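PDB 5GY3: glucanase from Klebsiella pneumoniae, which probably hydrolyses internal beta-1,4-glucosidic linkages in cellulose, lichenin and cereal beta-glucans, as a family 8 glycosyl hydrolase. Local coordinates for residues A[50-53]-A[54-58]; A[155-158]-A[159-163]; A[205-208]-A[209-212]; A[293-296]-A[297-301]. One frame throughout, in Å; residues are numbered along the deposited sequence.

Contact 1 (A[50-53]-A[54-58]); sequences KLWQ and WTDST
Trp52 and Asp56 meet one helical turn apart on helix 45-59. The Trp52 side chain leaves the backbone with CG anti to its own N (chi1 170°). This turns the indole along the helix, toward the next turn. The bond to CB points away from residues 54-58, but the six-membered ring comes back to them. CE3, on that ring, comes within 4.1 Å of Thr55 CB. CZ3, CH2 and CZ2 run on beneath Asp56. CH2 is 3.9 Å from Asp56 CB. That CB sits over the face of the six-membered ring, 3.8 Å from its centroid and 10° off the ring normal, a CH-pi contact. The Asp56 carboxylate lies nearly parallel to the indole, the planes 8° apart. Its OD1 makes a salt bridge with Arg60, which also touches Trp52. Met36, Ile92 and Leu96 pack on the indole from two other helices.

Two hydroxyls fold back onto carbonyls of the preceding turn. Thr55 OG1 donates to Leu51 O at 2.7 Å, while Thr55 N reaches the same oxygen from the opposite face of its plane at 3.0 Å. Gln32 is a further partner of this buried hydroxyl. Ser57 OG and N grip Gln53 O in the same two-sided way, with OG at 2.7 Å. Bonds from i+4 to i, with serine and threonine hydroxyls sharing the backbone acceptor, are typical of an alpha-helix. Here the helix packs against helices 29-41 and 86-103 in the (alpha/alpha)6 barrel of family 8.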
loop_
_atom_site.group_PDB
_atom_site.type_symbol
_atom_site.label_atom_id
_atom_site.label_comp_id
_atom_site.label_asym_id
_atom_site.label_seq_id
_atom_site.Cartn_x
_atom_site.Cartn_y
_atom_site.Cartn_z
ATOM N N LYS A 50 -12.441 -5.742 -15.822
ATOM C CA LYS A 50 -13.543 -4.984 -15.226
ATOM C C LYS A 50 -13.020 -3.970 -14.216
ATOM O O LYS A 50 -13.432 -2.803 -14.211
ATOM C CB LYS A 50 -14.541 -5.924 -14.540
ATOM C CG LYS A 50 -15.570 -6.617 -15.440
ATOM C CD LYS A 50 -16.306 -7.756 -14.677
ATOM C CE LYS A 50 -15.638 -9.123 -14.921
ATOM N NZ LYS A 50 -15.724 -10.147 -13.809
ATOM N N LEU A 51 -12.120 -4.415 -13.331
ATOM C CA LEU A 51 -11.559 -3.530 -12.313
ATOM C C LEU A 51 -10.814 -2.374 -12.955
ATOM O O LEU A 51 -10.977 -1.211 -12.561
ATOM C CB LEU A 51 -10.619 -4.315 -11.398
ATOM C CG LEU A 51 -11.223 -5.414 -10.535
ATOM C CD1 LEU A 51 -10.144 -6.375 -10.033
ATOM C CD2 LEU A 51 -11.972 -4.786 -9.368
ATOM N N TRP A 52 -9.990 -2.683 -13.957
ATOM C CA TRP A 52 -9.179 -1.660 -14.609
ATOM C C TRP A 52 -10.042 -0.721 -15.445
ATOM O O TRP A 52 -9.844 0.502 -15.421
ATOM C CB TRP A 52 -8.094 -2.333 -15.460
ATOM C CG TRP A 52 -7.332 -1.406 -16.362
ATOM C CD1 TRP A 52 -7.065 -1.592 -17.696
ATOM C CD2 TRP A 52 -6.729 -0.152 -16.006
ATOM N NE1 TRP A 52 -6.343 -0.528 -18.187
ATOM C CE2 TRP A 52 -6.127 0.370 -17.171
ATOM C CE3 TRP A 52 -6.652 0.587 -14.818
ATOM C CZ2 TRP A 52 -5.451 1.592 -17.180
ATOM C CZ3 TRP A 52 -5.984 1.800 -14.827
ATOM C CH2 TRP A 52 -5.395 2.294 -16.001
ATOM N N GLN A 53 -11.016 -1.271 -16.173
ATOM C CA GLN A 53 -11.906 -0.436 -16.974
ATOM C C GLN A 53 -12.655 0.572 -16.108
ATOM O O GLN A 53 -12.787 1.740 -16.483
ATOM C CB GLN A 53 -12.889 -1.317 -17.750
ATOM C CG GLN A 53 -14.073 -0.579 -18.376
ATOM C CD GLN A 53 -15.088 -1.542 -19.001
ATOM O OE1 GLN A 53 -15.205 -2.699 -18.579
ATOM N NE2 GLN A 53 -15.821 -1.068 -20.007
ATOM N N TRP A 54 -13.155 0.146 -14.948
ATOM C CA TRP A 54 -13.851 1.103 -14.095
ATOM C C TRP A 54 -12.878 2.143 -13.547
ATOM O O TRP A 54 -13.172 3.345 -13.553
ATOM C CB TRP A 54 -14.580 0.399 -12.950
ATOM C CG TRP A 54 -15.297 1.401 -12.098
ATOM C CD1 TRP A 54 -16.566 1.884 -12.283
ATOM C CD2 TRP A 54 -14.767 2.093 -10.958
ATOM N NE1 TRP A 54 -16.861 2.821 -11.314
ATOM C CE2 TRP A 54 -15.773 2.970 -10.493
ATOM C CE3 TRP A 54 -13.543 2.050 -10.281
ATOM C CZ2 TRP A 54 -15.590 3.795 -9.379
ATOM C CZ3 TRP A 54 -13.365 2.864 -9.175
ATOM C CH2 TRP A 54 -14.384 3.725 -8.735
ATOM N N THR A 55 -11.706 1.697 -13.095
ATOM C CA THR A 55 -10.713 2.614 -12.544
ATOM C C THR A 55 -10.320 3.672 -13.562
ATOM O O THR A 55 -10.302 4.873 -13.262
ATOM C CB THR A 55 -9.481 1.827 -12.106
ATOM O OG1 THR A 55 -9.884 0.798 -11.199
ATOM C CG2 THR A 55 -8.449 2.747 -11.444
ATOM N N ASP A 56 -9.984 3.238 -14.775
ATOM C CA ASP A 56 -9.513 4.165 -15.789
ATOM C C ASP A 56 -10.626 5.116 -16.212
ATOM O O ASP A 56 -10.443 6.338 -16.209
ATOM C CB ASP A 56 -8.956 3.384 -16.980
ATOM C CG ASP A 56 -8.292 4.274 -18.007
ATOM O OD1 ASP A 56 -7.711 5.304 -17.620
ATOM O OD2 ASP A 56 -8.347 3.936 -19.207
ATOM N N SER A 57 -11.809 4.579 -16.529
ATOM C CA SER A 57 -12.870 5.449 -17.024
ATOM C C SER A 57 -13.397 6.386 -15.940
ATOM O O SER A 57 -13.793 7.515 -16.247
ATOM C CB SER A 57 -14.009 4.618 -17.619
ATOM O OG SER A 57 -14.572 3.773 -16.639
ATOM N N THR A 58 -13.401 5.957 -14.673
ATOM C CA THR A 58 -14.018 6.768 -13.627
ATOM C C THR A 58 -13.031 7.688 -12.919
ATOM O O THR A 58 -13.358 8.849 -12.644
ATOM C CB THR A 58 -14.688 5.872 -12.580
ATOM O OG1 THR A 58 -15.505 4.899 -13.242
ATOM C CG2 THR A 58 -15.551 6.712 -11.617
#

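Contact 2 (A[155-158]-A[159-163]); sequences FPAW and RAFAE
Phe161 N donates to Ala157 O at 2.8 Å, with an N-H...O angle of 164°. The same carbonyl oxygen lies over one face of the Phe161 ring. It stands 3.2 Å above the ring plane, offset toward the rim, and is nearest to CG. The ring is brought there by chi1 of -62°, which sets CG beside the backbone N. Farther out, Phe161 CZ touches Ala157 CB at 4.1 Å. Phe161 CE2 approaches the Trp158 indole at its edge, near the indole plane, and meets CD1 at 4.1 Å.

These are i to i+3 and i to i+4 contacts of an alpha-helix, helix 155-164, buried against helices 86-103, 167-183 and 220-228 of the (alpha/alpha)6 barrel. Trp170 of helix 167-183 meets both aromatic rings, edge-to-face with Phe161. The Trp158 side chain lies about 8 Å from that of Asp87, the predicted nucleophile.

On another side of the helix, the Arg159 chain bends at chi2 and chi3. Its NH2 turns back to Pro156 O at 3.2 Å, a weak bond with an angle of only 122°. Ala160 N takes the same oxygen in a straighter helical bond. Arg159 NH1 forms a salt bridge with Glu163 OE1 at 2.7 Å.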
loop_
_atom_site.group_PDB
_atom_site.type_symbol
_atom_site.label_atom_id
_atom_site.label_comp_id
_atom_site.label_asym_id
_atom_site.label_seq_id
_atom_site.Cartn_x
_atom_site.Cartn_y
_atom_site.Cartn_z
ATOM N N PHE A 155 8.023 -0.951 -1.866
ATOM C CA PHE A 155 9.305 -1.437 -2.373
ATOM C C PHE A 155 9.192 -2.511 -3.453
ATOM O O PHE A 155 9.927 -2.414 -4.448
ATOM C CB PHE A 155 10.156 -1.943 -1.197
ATOM C CG PHE A 155 10.383 -0.906 -0.140
ATOM C CD1 PHE A 155 11.180 0.201 -0.400
ATOM C CD2 PHE A 155 9.785 -1.030 1.104
ATOM C CE1 PHE A 155 11.391 1.175 0.581
ATOM C CE2 PHE A 155 9.986 -0.057 2.087
ATOM C CZ PHE A 155 10.797 1.035 1.821
ATOM N N PRO A 156 8.325 -3.528 -3.353
ATOM C CA PRO A 156 8.309 -4.536 -4.429
ATOM C C PRO A 156 7.782 -3.991 -5.750
ATOM O O PRO A 156 8.215 -4.446 -6.822
ATOM C CB PRO A 156 7.409 -5.644 -3.858
ATOM C CG PRO A 156 6.514 -4.927 -2.879
ATOM C CD PRO A 156 7.409 -3.891 -2.252
ATOM N N ALA A 157 6.860 -3.028 -5.704
ATOM C CA ALA A 157 6.420 -2.367 -6.923
ATOM C C ALA A 157 7.549 -1.559 -7.546
ATOM O O ALA A 157 7.756 -1.604 -8.763
ATOM C CB ALA A 157 5.224 -1.473 -6.628
ATOM N N TRP A 158 8.283 -0.796 -6.725
ATOM C CA TRP A 158 9.366 0.027 -7.255
ATOM C C TRP A 158 10.431 -0.830 -7.933
ATOM O O TRP A 158 10.990 -0.441 -8.966
ATOM C CB TRP A 158 9.988 0.857 -6.139
ATOM C CG TRP A 158 9.050 1.864 -5.543
ATOM C CD1 TRP A 158 7.761 2.118 -5.919
ATOM C CD2 TRP A 158 9.336 2.753 -4.457
ATOM N NE1 TRP A 158 7.231 3.119 -5.140
ATOM C CE2 TRP A 158 8.177 3.520 -4.230
ATOM C CE3 TRP A 158 10.469 2.976 -3.659
ATOM C CZ2 TRP A 158 8.114 4.506 -3.240
ATOM C CZ3 TRP A 158 10.407 3.947 -2.668
ATOM C CH2 TRP A 158 9.238 4.701 -2.469
ATOM N N ARG A 159 10.733 -1.997 -7.358
ATOM C CA ARG A 159 11.715 -2.880 -7.982
ATOM C C ARG A 159 11.201 -3.369 -9.333
ATOM O O ARG A 159 11.948 -3.388 -10.317
ATOM C CB ARG A 159 12.038 -4.057 -7.048
ATOM C CG ARG A 159 13.048 -5.058 -7.608
ATOM C CD ARG A 159 12.653 -6.489 -7.308
ATOM N NE ARG A 159 11.174 -6.630 -7.239
ATOM C CZ ARG A 159 10.423 -7.166 -8.187
ATOM N NH1 ARG A 159 11.007 -7.623 -9.274
ATOM N NH2 ARG A 159 9.121 -7.250 -8.017
ATOM N N ALA A 160 9.915 -3.726 -9.406
ATOM C CA ALA A 160 9.326 -4.137 -10.676
ATOM C C ALA A 160 9.373 -3.012 -11.698
ATOM O O ALA A 160 9.691 -3.246 -12.871
ATOM C CB ALA A 160 7.879 -4.595 -10.468
ATOM N N PHE A 161 9.050 -1.784 -11.277
ATOM C CA PHE A 161 9.134 -0.649 -12.198
ATOM C C PHE A 161 10.539 -0.526 -12.776
ATOM O O PHE A 161 10.718 -0.350 -13.991
ATOM C CB PHE A 161 8.765 0.654 -11.486
ATOM C CG PHE A 161 7.352 0.713 -10.947
ATOM C CD1 PHE A 161 6.367 -0.145 -11.402
ATOM C CD2 PHE A 161 7.026 1.659 -9.979
ATOM C CE1 PHE A 161 5.057 -0.071 -10.904
ATOM C CE2 PHE A 161 5.729 1.751 -9.480
ATOM C CZ PHE A 161 4.742 0.871 -9.937
ATOM N N ALA A 162 11.551 -0.596 -11.907
ATOM C CA ALA A 162 12.930 -0.407 -12.349
ATOM C C ALA A 162 13.348 -1.436 -13.392
ATOM O O ALA A 162 14.147 -1.126 -14.281
ATOM C CB ALA A 162 13.878 -0.469 -11.154
ATOM N N GLU A 163 12.840 -2.664 -13.294
ATOM C CA GLU A 163 13.179 -3.685 -14.282
ATOM C C GLU A 163 12.612 -3.376 -15.661
ATOM O O GLU A 163 13.080 -3.958 -16.650
ATOM C CB GLU A 163 12.671 -5.039 -13.835
ATOM C CG GLU A 163 13.161 -5.464 -12.472
ATOM C CD GLU A 163 12.642 -6.838 -12.097
ATOM O OE1 GLU A 163 11.417 -6.985 -11.863
ATOM O OE2 GLU A 163 13.452 -7.785 -12.048
#

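Contact 3 (A[205-208]-A[209-212]); sequences LPAK and EWPP
Ala207 points its CB at the edge of the Trp210 indole, near the ring plane. CE3 is the nearest ring atom, at 3.6 Å. Chi1 of -65° places Trp210 CG beside its backbone N and swings the six-membered ring back to Ala207. One indole face carries CB of the neighbouring Glu209, near the rim. The indole also stacks on Trp195.

A type I beta turn from Ala207 to Trp210 brings these groups together. It follows strand 204-206, an outer strand of a three-stranded antiparallel sheet. Beyond the turn the chain doubles back, and Pro206 and Pro212 touch through their CB atoms, 3.6 Å apart. Water 1 lies inside this bend, 2.6 Å from Ala207 O and 2.9 Å from Trp210 O, and can donate to either. With other acceptors nearby it may not serve both at once.

At the turn corners, the Lys208 and Glu209 side chains run at a slant to one another. Lys208 bends at chi3 and chi4, and Glu209 bends at chi2. Their ends meet in a loose salt bridge, NZ to OE2, at 3.6 Å. OE2 also has a weak bond from Asn147. The other carboxylate oxygen, OE1, accepts from water 2 at 2.6 Å, and that water is weakly held by Lys208 N.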
loop_
_atom_site.group_PDB
_atom_site.type_symbol
_atom_site.label_atom_id
_atom_site.label_comp_id
_atom_site.label_asym_id
_atom_site.label_seq_id
_atom_site.Cartn_x
_atom_site.Cartn_y
_atom_site.Cartn_z
ATOM N N LEU A 205 9.814 13.257 12.518
ATOM C CA LEU A 205 8.970 13.007 13.675
ATOM C C LEU A 205 7.638 12.514 13.162
ATOM O O LEU A 205 7.298 12.750 11.995
ATOM C CB LEU A 205 8.757 14.273 14.510
ATOM C CG LEU A 205 10.003 14.806 15.207
ATOM C CD1 LEU A 205 9.758 16.216 15.555
ATOM C CD2 LEU A 205 10.324 14.005 16.456
ATOM N N PRO A 206 6.842 11.854 14.000
ATOM C CA PRO A 206 5.443 11.610 13.627
ATOM C C PRO A 206 4.771 12.929 13.262
ATOM O O PRO A 206 4.983 13.960 13.917
ATOM C CB PRO A 206 4.836 10.987 14.890
ATOM C CG PRO A 206 6.015 10.364 15.606
ATOM C CD PRO A 206 7.170 11.321 15.340
ATOM N N ALA A 207 3.979 12.910 12.189
ATOM C CA ALA A 207 3.405 14.153 11.689
ATOM C C ALA A 207 2.411 14.733 12.694
ATOM O O ALA A 207 1.712 14.003 13.403
ATOM C CB ALA A 207 2.726 13.919 10.343
ATOM N N LYS A 208 2.342 16.070 12.740
ATOM C CA LYS A 208 1.506 16.742 13.739
ATOM C C LYS A 208 0.028 16.439 13.552
ATOM O O LYS A 208 -0.728 16.402 14.530
ATOM C CB LYS A 208 1.681 18.268 13.678
ATOM C CG LYS A 208 3.084 18.802 13.760
ATOM C CD LYS A 208 3.100 20.338 13.912
ATOM C CE LYS A 208 1.932 21.016 13.193
ATOM N NZ LYS A 208 2.006 21.009 11.692
ATOM N N GLU A 209 -0.405 16.236 12.317
ATOM C CA GLU A 209 -1.819 16.346 11.989
ATOM C C GLU A 209 -2.606 15.061 12.212
ATOM O O GLU A 209 -3.837 15.087 12.099
ATOM C CB GLU A 209 -1.971 16.811 10.538
ATOM C CG GLU A 209 -1.415 18.208 10.281
ATOM C CD GLU A 209 0.036 18.220 9.811
ATOM O OE1 GLU A 209 0.808 17.292 10.140
ATOM O OE2 GLU A 209 0.413 19.170 9.098
ATOM N N TRP A 210 -1.947 13.956 12.538
ATOM C CA TRP A 210 -2.587 12.661 12.702
ATOM C C TRP A 210 -2.201 12.066 14.044
ATOM O O TRP A 210 -1.164 12.427 14.618
ATOM C CB TRP A 210 -2.172 11.678 11.595
ATOM C CG TRP A 210 -2.599 12.011 10.204
ATOM C CD1 TRP A 210 -3.708 11.544 9.549
ATOM C CD2 TRP A 210 -1.900 12.837 9.267
ATOM N NE1 TRP A 210 -3.747 12.049 8.268
ATOM C CE2 TRP A 210 -2.648 12.844 8.072
ATOM C CE3 TRP A 210 -0.719 13.582 9.323
ATOM C CZ2 TRP A 210 -2.242 13.552 6.940
ATOM C CZ3 TRP A 210 -0.324 14.295 8.200
ATOM C CH2 TRP A 210 -1.088 14.276 7.027
ATOM N N PRO A 211 -2.996 11.132 14.564
ATOM C CA PRO A 211 -2.561 10.363 15.736
ATOM C C PRO A 211 -1.243 9.669 15.445
ATOM O O PRO A 211 -1.104 8.983 14.419
ATOM C CB PRO A 211 -3.698 9.346 15.938
ATOM C CG PRO A 211 -4.904 10.010 15.320
ATOM C CD PRO A 211 -4.339 10.724 14.111
ATOM N N PRO A 212 -0.273 9.827 16.290
ATOM C CA PRO A 212 1.075 9.307 15.999
ATOM C C PRO A 212 1.175 7.816 16.297
ATOM O O PRO A 212 1.955 7.378 17.135
ATOM C CB PRO A 212 1.956 10.155 16.925
ATOM C CG PRO A 212 1.077 10.366 18.135
ATOM C CD PRO A 212 -0.331 10.530 17.588
HETATM O O HOH W 1 1.289 11.391 13.509
HETATM O O HOH W 2 3.357 17.673 9.974
#

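Contact 4 (A[293-296]-A[297-301]); sequences YYSA and SLKQL
Tyr293 O takes two bonds from Ser297. The backbone N donates at 2.9 Å, and OG donates at 2.7 Å from the opposite face of the carbonyl plane. With chi1 of -57°, OG sits beside its own backbone N and points back down the helix. There it also lies 3.1 Å from Tyr293 CE1. OG has a second polar partner in Tyr7 OH, so this buried hydroxyl is well satisfied. The Tyr293 hydroxyl is bonded to Glu30.

Ala296 O is also reached by a side chain. Gln300 NE2 donates to it at 3.0 Å, nearly straight at 176°, from above the carbonyl plane. The oxygen lies in the amide plane of Gln300. Gln300 N adds a weak bond at 3.4 Å. The helix is 293-307, which packs on helices 2-11 and 29-41 in the (alpha/alpha)6 barrel. The Tyr293 side chain is about 9 Å from that of Asp87, the predicted nucleophile.

Leu298 CG lies over one face of the Tyr294 ring, and its CD1 touches Tyr294 CE2 at 3.5 Å. Tyr294 OH bonds to Phe216 O. Asp291 OD1 bonds to Ser295 OG, and OD2 makes a salt bridge with Lys299 NZ. Ser295 OG is also bonded to Gly269 N, and Lys299 NZ to Gln286 O.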
loop_
_atom_site.group_PDB
_atom_site.type_symbol
_atom_site.label_atom_id
_atom_site.label_comp_id
_atom_site.label_asym_id
_atom_site.label_seq_id
_atom_site.Cartn_x
_atom_site.Cartn_y
_atom_site.Cartn_z
ATOM N N TYR A 293 -13.463 -5.489 4.394
ATOM C CA TYR A 293 -12.689 -5.318 3.159
ATOM C C TYR A 293 -11.197 -5.319 3.454
ATOM O O TYR A 293 -10.406 -5.988 2.777
ATOM C CB TYR A 293 -13.058 -4.008 2.432
ATOM C CG TYR A 293 -11.861 -3.404 1.695
ATOM C CD1 TYR A 293 -11.464 -3.876 0.437
ATOM C CD2 TYR A 293 -11.102 -2.387 2.273
ATOM C CE1 TYR A 293 -10.342 -3.340 -0.216
ATOM C CE2 TYR A 293 -9.980 -1.852 1.631
ATOM C CZ TYR A 293 -9.606 -2.332 0.388
ATOM O OH TYR A 293 -8.492 -1.792 -0.232
ATOM N N TYR A 294 -10.808 -4.562 4.477
ATOM C CA TYR A 294 -9.405 -4.365 4.805
ATOM C C TYR A 294 -8.736 -5.673 5.210
ATOM O O TYR A 294 -7.640 -5.997 4.735
ATOM C CB TYR A 294 -9.334 -3.326 5.923
ATOM C CG TYR A 294 -7.965 -3.040 6.451
ATOM C CD1 TYR A 294 -7.166 -2.091 5.860
ATOM C CD2 TYR A 294 -7.485 -3.704 7.565
ATOM C CE1 TYR A 294 -5.916 -1.821 6.352
ATOM C CE2 TYR A 294 -6.242 -3.447 8.057
ATOM C CZ TYR A 294 -5.454 -2.503 7.443
ATOM O OH TYR A 294 -4.197 -2.250 7.951
ATOM N N SER A 295 -9.381 -6.435 6.101
ATOM C CA SER A 295 -8.811 -7.699 6.563
ATOM C C SER A 295 -8.751 -8.710 5.429
ATOM O O SER A 295 -7.728 -9.377 5.240
ATOM C CB SER A 295 -9.627 -8.257 7.736
ATOM O OG SER A 295 -9.151 -9.543 8.146
ATOM N N ALA A 296 -9.830 -8.817 4.651
ATOM C CA ALA A 296 -9.853 -9.748 3.525
ATOM C C ALA A 296 -8.744 -9.441 2.526
ATOM O O ALA A 296 -8.117 -10.357 1.982
ATOM C CB ALA A 296 -11.216 -9.696 2.834
ATOM N N SER A 297 -8.490 -8.156 2.273
ATOM C CA SER A 297 -7.438 -7.773 1.337
ATOM C C SER A 297 -6.063 -8.164 1.870
ATOM O O SER A 297 -5.255 -8.768 1.156
ATOM C CB SER A 297 -7.500 -6.266 1.068
ATOM O OG SER A 297 -8.768 -5.870 0.573
ATOM N N LEU A 298 -5.780 -7.824 3.131
ATOM C CA LEU A 298 -4.471 -8.126 3.706
ATOM C C LEU A 298 -4.207 -9.622 3.748
ATOM O O LEU A 298 -3.082 -10.065 3.497
ATOM C CB LEU A 298 -4.367 -7.535 5.115
ATOM C CG LEU A 298 -4.056 -6.049 5.253
ATOM C CD1 LEU A 298 -3.921 -5.713 6.739
ATOM C CD2 LEU A 298 -2.782 -5.687 4.518
ATOM N N LYS A 299 -5.222 -10.419 4.094
ATOM C CA LYS A 299 -5.034 -11.865 4.113
ATOM C C LYS A 299 -4.496 -12.363 2.780
ATOM O O LYS A 299 -3.589 -13.200 2.739
ATOM C CB LYS A 299 -6.352 -12.567 4.432
ATOM C CG LYS A 299 -6.763 -12.525 5.894
ATOM C CD LYS A 299 -7.983 -13.408 6.078
ATOM C CE LYS A 299 -8.326 -13.623 7.550
ATOM N NZ LYS A 299 -9.516 -14.538 7.675
ATOM N N GLN A 300 -5.044 -11.853 1.683
ATOM C CA GLN A 300 -4.646 -12.351 0.377
ATOM C C GLN A 300 -3.344 -11.732 -0.102
ATOM O O GLN A 300 -2.593 -12.386 -0.831
ATOM C CB GLN A 300 -5.745 -12.087 -0.638
ATOM C CG GLN A 300 -6.996 -12.893 -0.388
ATOM C CD GLN A 300 -8.113 -12.406 -1.255
ATOM O OE1 GLN A 300 -8.303 -12.894 -2.370
ATOM N NE2 GLN A 300 -8.848 -11.419 -0.766
ATOM N N LEU A 301 -3.079 -10.474 0.266
ATOM C CA LEU A 301 -1.810 -9.851 -0.096
ATOM C C LEU A 301 -0.647 -10.528 0.616
ATOM O O LEU A 301 0.442 -10.680 0.042
ATOM C CB LEU A 301 -1.845 -8.368 0.243
ATOM C CG LEU A 301 -2.819 -7.507 -0.554
ATOM C CD1 LEU A 301 -2.954 -6.152 0.110
ATOM C CD2 LEU A 301 -2.343 -7.368 -2.001
#

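How the contacts relate
The four contacts follow one another along a single chain. Contacts 1, 2 and 4 each lie within one helix, 45-59, 155-164 and 293-307 respectively. Contact 3 is the turn after strand 204-206. Contacts 1 and 4 have centres about 21 Å apart, and both their helices pack on helix 29-41. Helix 86-103, which carries Asp87, touches contacts 1 and 2, whose centres are about 23 Å apart. Contacts 1 and 3 lie on opposite sides of the chain centre, about 34 Å between their own centres. No two contacts touch. They sit in separate elements of one helical barrel fold, with contacts 2 and 4 nearer the probable active site, whereas contact 1 lies away from it.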